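Local coordinates for protein ABC transporter (Caldanaerobius, PDB 4G68) that probably binds xylan-derived sugars outside the cell as the solute-binding component of an ABC transporter, at residues C[39-43]-C[331-335]; C[103-108]-C[138-142]; C[235-240]-C[418-422]. All coordinates share one frame; numbering follows the deposited sequence.

The three contacts differ in depth and in chemistry. Contacts 1 and 2, both partly buried, reach the same mixed beta-sheet, their centres about 22 Å apart, and contact 2 is nested inside the long loop that contact 1 closes. Contact 1 packs the first strand against the start of helix 332-353 near the protein's edge and is almost wholly apolar. Contact 2, nearest the centre of the chain, sets a tyrosine hydroxyl on a glycine carbonyl where a loop leaves strand 98-102. Contact 3 lies across the chain's centre from contact 1, their centres about 47 Å apart; it is a buried helix-helix crossing that mixes small apolar groups with paired hydroxyls.

Contact 1 (C[39-43]-C[331-335]); sequences ITLTF and YKDEA
Ile-39 lies against one face of the Tyr-331 ring. Its CG2 methyl sits over the middle of that face as a CH-pi contact, 3.9 Å from the ring centroid and 13° off the ring normal, while CD1 reaches along to the hydroxyl-bearing end of the ring, 3.3 Å from CE1 of Tyr-331. The first torsion turns two branches to the ring: CG1 lies opposite the carbonyl carbon (chi1 -79°) and CG2 opposite the backbone N. A near-eclipsed chi2 of -27° then swings CD1 toward CE1, a close fit that may carry some strain. A beta-branched residue suits the place because it can spread over a flat ring.

Deeper in, Leu-41 fills the notch between that ring and the helix. Its CD2 comes within 4.0 Å of Tyr-331 CD2 and 4.1 Å of Ala-335 CB, whereas CD1 rests on the helix backbone, 3.9 Å from Ala-335 CA. Alanine fits here, its short methyl letting the leucine approach the helix. Farther along helix 332-353, Ala-338 also touches Leu-41. Tyr-331 holds the N-cap position, and its carbonyl accepts the Ala-335 amide.

The contact thus rests on shape and apolar burial, without directional bonds between its side chains; the backbone of Leu-41 is hydrogen-bonded to Gln-71 and Val-73 of the sheet.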
# COMPACT_ATOMS: atom_id res chain seq x y z
N ILE C 39 -24.92 -0.31 -24.01
CA ILE C 39 -24.67 -0.71 -22.61
C ILE C 39 -23.68 0.28 -21.99
O ILE C 39 -22.77 0.79 -22.68
CB ILE C 39 -24.20 -2.19 -22.57
CG1 ILE C 39 -25.41 -3.13 -22.72
CG2 ILE C 39 -23.38 -2.54 -21.35
CD1 ILE C 39 -26.74 -2.59 -22.26
N THR C 40 -23.90 0.59 -20.71
CA THR C 40 -22.91 1.39 -19.96
C THR C 40 -22.52 0.75 -18.62
O THR C 40 -23.37 0.42 -17.79
CB THR C 40 -23.37 2.85 -19.78
OG1 THR C 40 -23.42 3.46 -21.07
CG2 THR C 40 -22.39 3.62 -18.91
N LEU C 41 -21.22 0.55 -18.44
CA LEU C 41 -20.71 0.03 -17.19
C LEU C 41 -20.22 1.16 -16.30
O LEU C 41 -19.69 2.19 -16.78
CB LEU C 41 -19.55 -0.95 -17.47
CG LEU C 41 -19.81 -2.14 -18.40
CD1 LEU C 41 -18.48 -2.78 -18.85
CD2 LEU C 41 -20.71 -3.18 -17.75
N THR C 42 -20.37 0.97 -14.99
CA THR C 42 -19.78 1.88 -14.03
C THR C 42 -18.47 1.29 -13.47
O THR C 42 -18.35 0.08 -13.27
CB THR C 42 -20.76 2.24 -12.92
OG1 THR C 42 -21.32 1.03 -12.38
CG2 THR C 42 -21.89 3.12 -13.51
N PHE C 43 -17.49 2.16 -13.23
CA PHE C 43 -16.19 1.71 -12.73
C PHE C 43 -15.75 2.71 -11.67
O PHE C 43 -15.68 3.90 -11.98
CB PHE C 43 -15.19 1.69 -13.89
CG PHE C 43 -13.76 1.49 -13.48
CD1 PHE C 43 -13.38 0.46 -12.60
CD2 PHE C 43 -12.76 2.35 -14.00
CE1 PHE C 43 -12.06 0.29 -12.23
CE2 PHE C 43 -11.43 2.17 -13.64
CZ PHE C 43 -11.08 1.13 -12.77
N TYR C 331 -24.61 -6.79 -16.68
CA TYR C 331 -23.78 -7.13 -17.84
C TYR C 331 -22.49 -7.78 -17.41
O TYR C 331 -21.37 -7.20 -17.58
CB TYR C 331 -23.48 -5.87 -18.63
CG TYR C 331 -24.64 -4.92 -18.64
CD1 TYR C 331 -25.75 -5.17 -19.44
CD2 TYR C 331 -24.62 -3.77 -17.86
CE1 TYR C 331 -26.83 -4.30 -19.45
CE2 TYR C 331 -25.69 -2.90 -17.86
CZ TYR C 331 -26.78 -3.16 -18.66
OH TYR C 331 -27.84 -2.25 -18.65
N LYS C 332 -22.64 -8.99 -16.86
CA LYS C 332 -21.52 -9.73 -16.26
C LYS C 332 -20.41 -10.07 -17.25
O LYS C 332 -19.22 -9.83 -16.95
CB LYS C 332 -22.01 -11.02 -15.61
CG LYS C 332 -22.86 -10.82 -14.38
CD LYS C 332 -23.41 -12.16 -13.92
CE LYS C 332 -24.34 -11.99 -12.72
NZ LYS C 332 -25.52 -11.13 -13.03
N ASP C 333 -20.79 -10.62 -18.41
CA ASP C 333 -19.81 -10.98 -19.44
C ASP C 333 -19.01 -9.70 -19.87
O ASP C 333 -17.79 -9.71 -20.00
CB ASP C 333 -20.50 -11.64 -20.67
CG ASP C 333 -20.84 -13.17 -20.48
OD1 ASP C 333 -20.66 -13.71 -19.35
OD2 ASP C 333 -21.29 -13.85 -21.52
N GLU C 334 -19.72 -8.60 -20.07
CA GLU C 334 -19.10 -7.34 -20.54
C GLU C 334 -18.21 -6.71 -19.46
O GLU C 334 -17.09 -6.22 -19.75
CB GLU C 334 -20.19 -6.37 -21.00
CG GLU C 334 -21.03 -6.95 -22.15
CD GLU C 334 -22.27 -7.82 -21.74
OE1 GLU C 334 -22.52 -8.19 -20.57
OE2 GLU C 334 -23.05 -8.16 -22.67
N ALA C 335 -18.72 -6.71 -18.22
CA ALA C 335 -17.98 -6.23 -17.04
C ALA C 335 -16.64 -6.96 -16.75
O ALA C 335 -15.63 -6.31 -16.38
CB ALA C 335 -18.87 -6.25 -15.80

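Contact 2 (C[103-108]-C[138-142])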
# COMPACT_ATOMS: atom_id res chain seq x y z
N ALA C 103 -7.19 -6.79 -2.22
CA ALA C 103 -7.47 -8.22 -2.16
C ALA C 103 -7.06 -8.76 -0.81
O ALA C 103 -6.27 -8.12 -0.09
CB ALA C 103 -6.70 -8.94 -3.25
N GLY C 104 -7.58 -9.95 -0.49
CA GLY C 104 -7.34 -10.57 0.80
C GLY C 104 -8.43 -10.18 1.79
O GLY C 104 -9.62 -10.11 1.43
N GLY C 105 -8.01 -9.99 3.05
CA GLY C 105 -8.88 -9.57 4.18
C GLY C 105 -9.89 -8.44 4.01
O GLY C 105 -11.05 -8.59 4.45
N PHE C 106 -9.49 -7.34 3.36
CA PHE C 106 -10.40 -6.21 3.11
C PHE C 106 -11.57 -6.64 2.28
O PHE C 106 -12.69 -6.17 2.46
CB PHE C 106 -9.66 -5.13 2.35
CG PHE C 106 -10.50 -3.91 2.01
CD1 PHE C 106 -10.56 -2.83 2.91
CD2 PHE C 106 -11.15 -3.78 0.77
CE1 PHE C 106 -11.31 -1.68 2.60
CE2 PHE C 106 -11.87 -2.62 0.46
CZ PHE C 106 -11.94 -1.57 1.36
N SER C 107 -11.32 -7.49 1.28
CA SER C 107 -12.42 -7.88 0.40
C SER C 107 -13.13 -9.18 0.85
O SER C 107 -14.13 -9.62 0.24
CB SER C 107 -11.95 -7.97 -1.06
OG SER C 107 -11.29 -6.78 -1.45
N GLN C 108 -12.60 -9.82 1.90
CA GLN C 108 -13.15 -11.13 2.29
C GLN C 108 -14.67 -11.03 2.62
O GLN C 108 -15.43 -11.85 2.12
CB GLN C 108 -12.36 -11.77 3.44
CG GLN C 108 -12.66 -13.26 3.62
CD GLN C 108 -12.01 -13.89 4.86
OE1 GLN C 108 -11.18 -13.28 5.54
NE2 GLN C 108 -12.40 -15.12 5.16
N ASN C 138 -4.16 -13.80 -3.55
CA ASN C 138 -4.94 -12.96 -2.64
C ASN C 138 -6.42 -12.77 -3.02
O ASN C 138 -7.24 -12.62 -2.12
CB ASN C 138 -4.26 -11.62 -2.40
CG ASN C 138 -3.15 -11.74 -1.40
OD1 ASN C 138 -3.31 -12.38 -0.39
ND2 ASN C 138 -2.01 -11.09 -1.67
N VAL C 139 -6.75 -12.82 -4.31
CA VAL C 139 -8.12 -12.77 -4.80
C VAL C 139 -8.82 -14.16 -4.79
O VAL C 139 -9.95 -14.27 -5.22
CB VAL C 139 -8.21 -12.14 -6.22
CG1 VAL C 139 -7.70 -10.69 -6.22
CG2 VAL C 139 -7.45 -12.97 -7.25
N THR C 140 -8.14 -15.19 -4.28
CA THR C 140 -8.69 -16.54 -4.18
C THR C 140 -9.30 -16.71 -2.77
O THR C 140 -8.64 -16.49 -1.75
CB THR C 140 -7.62 -17.64 -4.43
OG1 THR C 140 -7.04 -17.45 -5.74
CG2 THR C 140 -8.24 -19.05 -4.38
N TYR C 141 -10.59 -17.05 -2.74
CA TYR C 141 -11.29 -17.33 -1.50
C TYR C 141 -12.06 -18.64 -1.66
O TYR C 141 -12.84 -18.81 -2.61
CB TYR C 141 -12.27 -16.21 -1.18
CG TYR C 141 -11.66 -14.82 -1.09
CD1 TYR C 141 -11.42 -14.22 0.15
CD2 TYR C 141 -11.35 -14.11 -2.25
CE1 TYR C 141 -10.86 -12.96 0.23
CE2 TYR C 141 -10.85 -12.84 -2.19
CZ TYR C 141 -10.57 -12.26 -0.96
OH TYR C 141 -10.07 -10.99 -0.97
N ASN C 142 -11.82 -19.56 -0.73
CA ASN C 142 -12.42 -20.88 -0.79
C ASN C 142 -12.14 -21.52 -2.16
O ASN C 142 -13.01 -22.11 -2.76
CB ASN C 142 -13.92 -20.75 -0.56
CG ASN C 142 -14.25 -19.99 0.71
OD1 ASN C 142 -13.99 -20.48 1.81
ND2 ASN C 142 -14.81 -18.78 0.56
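Tyr-141 OH donates a short hydrogen bond to Gly-104 O, 2.6 Å long. The hydroxyl lies in the carbonyl plane on a lone pair, at a C=O...O angle of 114°, and the carbonyl oxygen in turn lies at the edge of the tyrosine ring. Gln-108 crosses the ring obliquely: its CB comes within 3.7 Å of Tyr-141 CE1, and with CG anti to the backbone N (chi1 -165°), CG lies beside CD1 and CE1 of the same ring. Ser-107 adds its CB, 3.6 Å from Tyr-141 OH. Ala-103 CB packs against Val-139 CG1 at 3.6 Å and against Asn-138 CB. Glycine suits position 104, since a side chain at its backbone angles (phi 91°) would collide with the preceding carbonyl.

Beyond this shell, Ser-107 OG is hydrogen-bonded to Trp-102 O and Thr-101 OG1, tying the turn back to the strand it leaves, and Asn-138 ND2 is hydrogen-bonded to Thr-319 O of strand 317-325. A phenylalanine in place of Tyr-141 would probably cost the Gly-104 carbonyl its hydroxyl donor and weaken the tie between the segments, though much of the ring packing might persist.

Gly-104 O also accepts a weak bond from Ser-107 N, which implies that one carbonyl couples the turn after strand 98-102 to strand 140-141.

Contact 3 (C[235-240]-C[418-422])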
# COMPACT_ATOMS: atom_id res chain seq x y z
N PHE C 235 6.20 -7.74 19.62
CA PHE C 235 5.21 -6.73 19.18
C PHE C 235 5.21 -5.54 20.14
O PHE C 235 5.05 -4.41 19.71
CB PHE C 235 3.78 -7.31 19.14
CG PHE C 235 3.47 -8.17 17.93
CD1 PHE C 235 4.46 -8.56 17.01
CD2 PHE C 235 2.17 -8.63 17.73
CE1 PHE C 235 4.14 -9.35 15.91
CE2 PHE C 235 1.85 -9.42 16.60
CZ PHE C 235 2.82 -9.77 15.70
N THR C 236 5.33 -5.81 21.44
CA THR C 236 5.55 -4.74 22.40
C THR C 236 6.86 -4.00 22.01
O THR C 236 6.84 -2.77 21.72
CB THR C 236 5.60 -5.26 23.86
OG1 THR C 236 4.50 -6.16 24.06
CG2 THR C 236 5.43 -4.11 24.88
N ASP C 237 7.96 -4.77 21.92
CA ASP C 237 9.27 -4.27 21.46
C ASP C 237 9.19 -3.45 20.19
O ASP C 237 9.91 -2.49 20.08
CB ASP C 237 10.27 -5.39 21.23
CG ASP C 237 10.90 -5.95 22.53
OD1 ASP C 237 10.73 -5.37 23.65
OD2 ASP C 237 11.61 -6.98 22.39
N ALA C 238 8.34 -3.85 19.22
CA ALA C 238 8.06 -2.97 18.06
C ALA C 238 7.39 -1.62 18.44
O ALA C 238 7.74 -0.55 17.92
CB ALA C 238 7.26 -3.70 16.97
N ALA C 239 6.43 -1.66 19.36
CA ALA C 239 5.71 -0.46 19.78
C ALA C 239 6.72 0.45 20.49
O ALA C 239 6.81 1.65 20.20
CB ALA C 239 4.53 -0.80 20.67
N GLN C 240 7.51 -0.14 21.37
CA GLN C 240 8.58 0.61 22.03
C GLN C 240 9.45 1.31 20.95
O GLN C 240 9.65 2.51 21.02
CB GLN C 240 9.43 -0.29 22.94
CG GLN C 240 10.52 0.46 23.71
CD GLN C 240 9.97 1.64 24.47
OE1 GLN C 240 9.28 1.48 25.47
NE2 GLN C 240 10.24 2.83 23.97
N PRO C 418 3.58 0.83 25.29
CA PRO C 418 3.74 -0.44 24.52
C PRO C 418 3.06 -1.64 25.16
O PRO C 418 2.49 -2.47 24.46
CB PRO C 418 5.24 -0.67 24.54
CG PRO C 418 5.83 0.71 24.61
CD PRO C 418 4.89 1.50 25.48
N GLU C 419 3.19 -1.79 26.47
CA GLU C 419 2.60 -2.91 27.21
C GLU C 419 1.07 -2.82 27.18
O GLU C 419 0.41 -3.81 26.91
CB GLU C 419 3.15 -2.95 28.63
CG GLU C 419 4.62 -3.41 28.72
CD GLU C 419 5.67 -2.32 28.45
OE1 GLU C 419 5.36 -1.10 28.53
OE2 GLU C 419 6.85 -2.71 28.17
N GLU C 420 0.52 -1.63 27.38
CA GLU C 420 -0.92 -1.44 27.26
C GLU C 420 -1.35 -1.60 25.82
O GLU C 420 -2.46 -2.08 25.55
CB GLU C 420 -1.37 -0.09 27.82
CG GLU C 420 -1.76 -0.17 29.29
CD GLU C 420 -2.89 -1.16 29.52
OE1 GLU C 420 -3.93 -1.07 28.80
OE2 GLU C 420 -2.76 -2.05 30.39
N TYR C 421 -0.47 -1.20 24.91
CA TYR C 421 -0.75 -1.39 23.50
C TYR C 421 -1.01 -2.84 23.19
O TYR C 421 -2.01 -3.13 22.60
CB TYR C 421 0.39 -0.89 22.64
CG TYR C 421 0.24 -1.35 21.22
CD1 TYR C 421 -0.67 -0.74 20.37
CD2 TYR C 421 1.01 -2.42 20.74
CE1 TYR C 421 -0.82 -1.16 19.05
CE2 TYR C 421 0.87 -2.84 19.43
CZ TYR C 421 -0.05 -2.22 18.61
OH TYR C 421 -0.16 -2.68 17.34
N SER C 422 -0.10 -3.72 23.60
CA SER C 422 -0.14 -5.12 23.23
C SER C 422 -1.27 -5.84 23.93
O SER C 422 -1.89 -6.71 23.31
CB SER C 422 1.19 -5.82 23.48
OG SER C 422 2.24 -5.23 22.73
O HOH W 1 7.68 -0.05 27.00
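Thr-236 and Ser-422 meet hydroxyl to hydroxyl, Thr-236 OG1 lying 2.8 Å from Ser-422 OG in a hydrogen bond that either could donate. Thr-236 OG1 is also bonded to Asn-232 O, one turn earlier. The threonine uses both branches: with OG1 opposite the carbonyl carbon (chi1 -46°), its CG2 is directed at the start of the other helix, 3.5 Å from Pro-418 CB and 3.4 Å from Pro-418 O.

This is the tight side. Ala-239 CB touches both Pro-418 CB and Tyr-421 CD2, 3.9 Å from each, and the small methyl permits close approach of the helices. Proline suits the first turn, where its missing N-H costs no helical bond.

The more open side is polar. Gln-240 NE2 is hydrogen-bonded to Asp-244, while a water lies 2.7 Å from Gln-240 OE1 and 3.0 Å from Glu-419 OE1, in position to donate to each. Glutamate suits this rim because its carboxylate can stay hydrated; the bent chain (chi2 82°) lays that group beside Thr-236 CG2.

The axes of segments 235-240 and 418-422 approach to 8.5 Å with 133° between their directions. Such helix-on-helix packing, joined by Leu-411 of helix 398-412, which touches Ala-239 and Tyr-421, is consistent with a helical layer of the periplasmic-binding-protein-type fold.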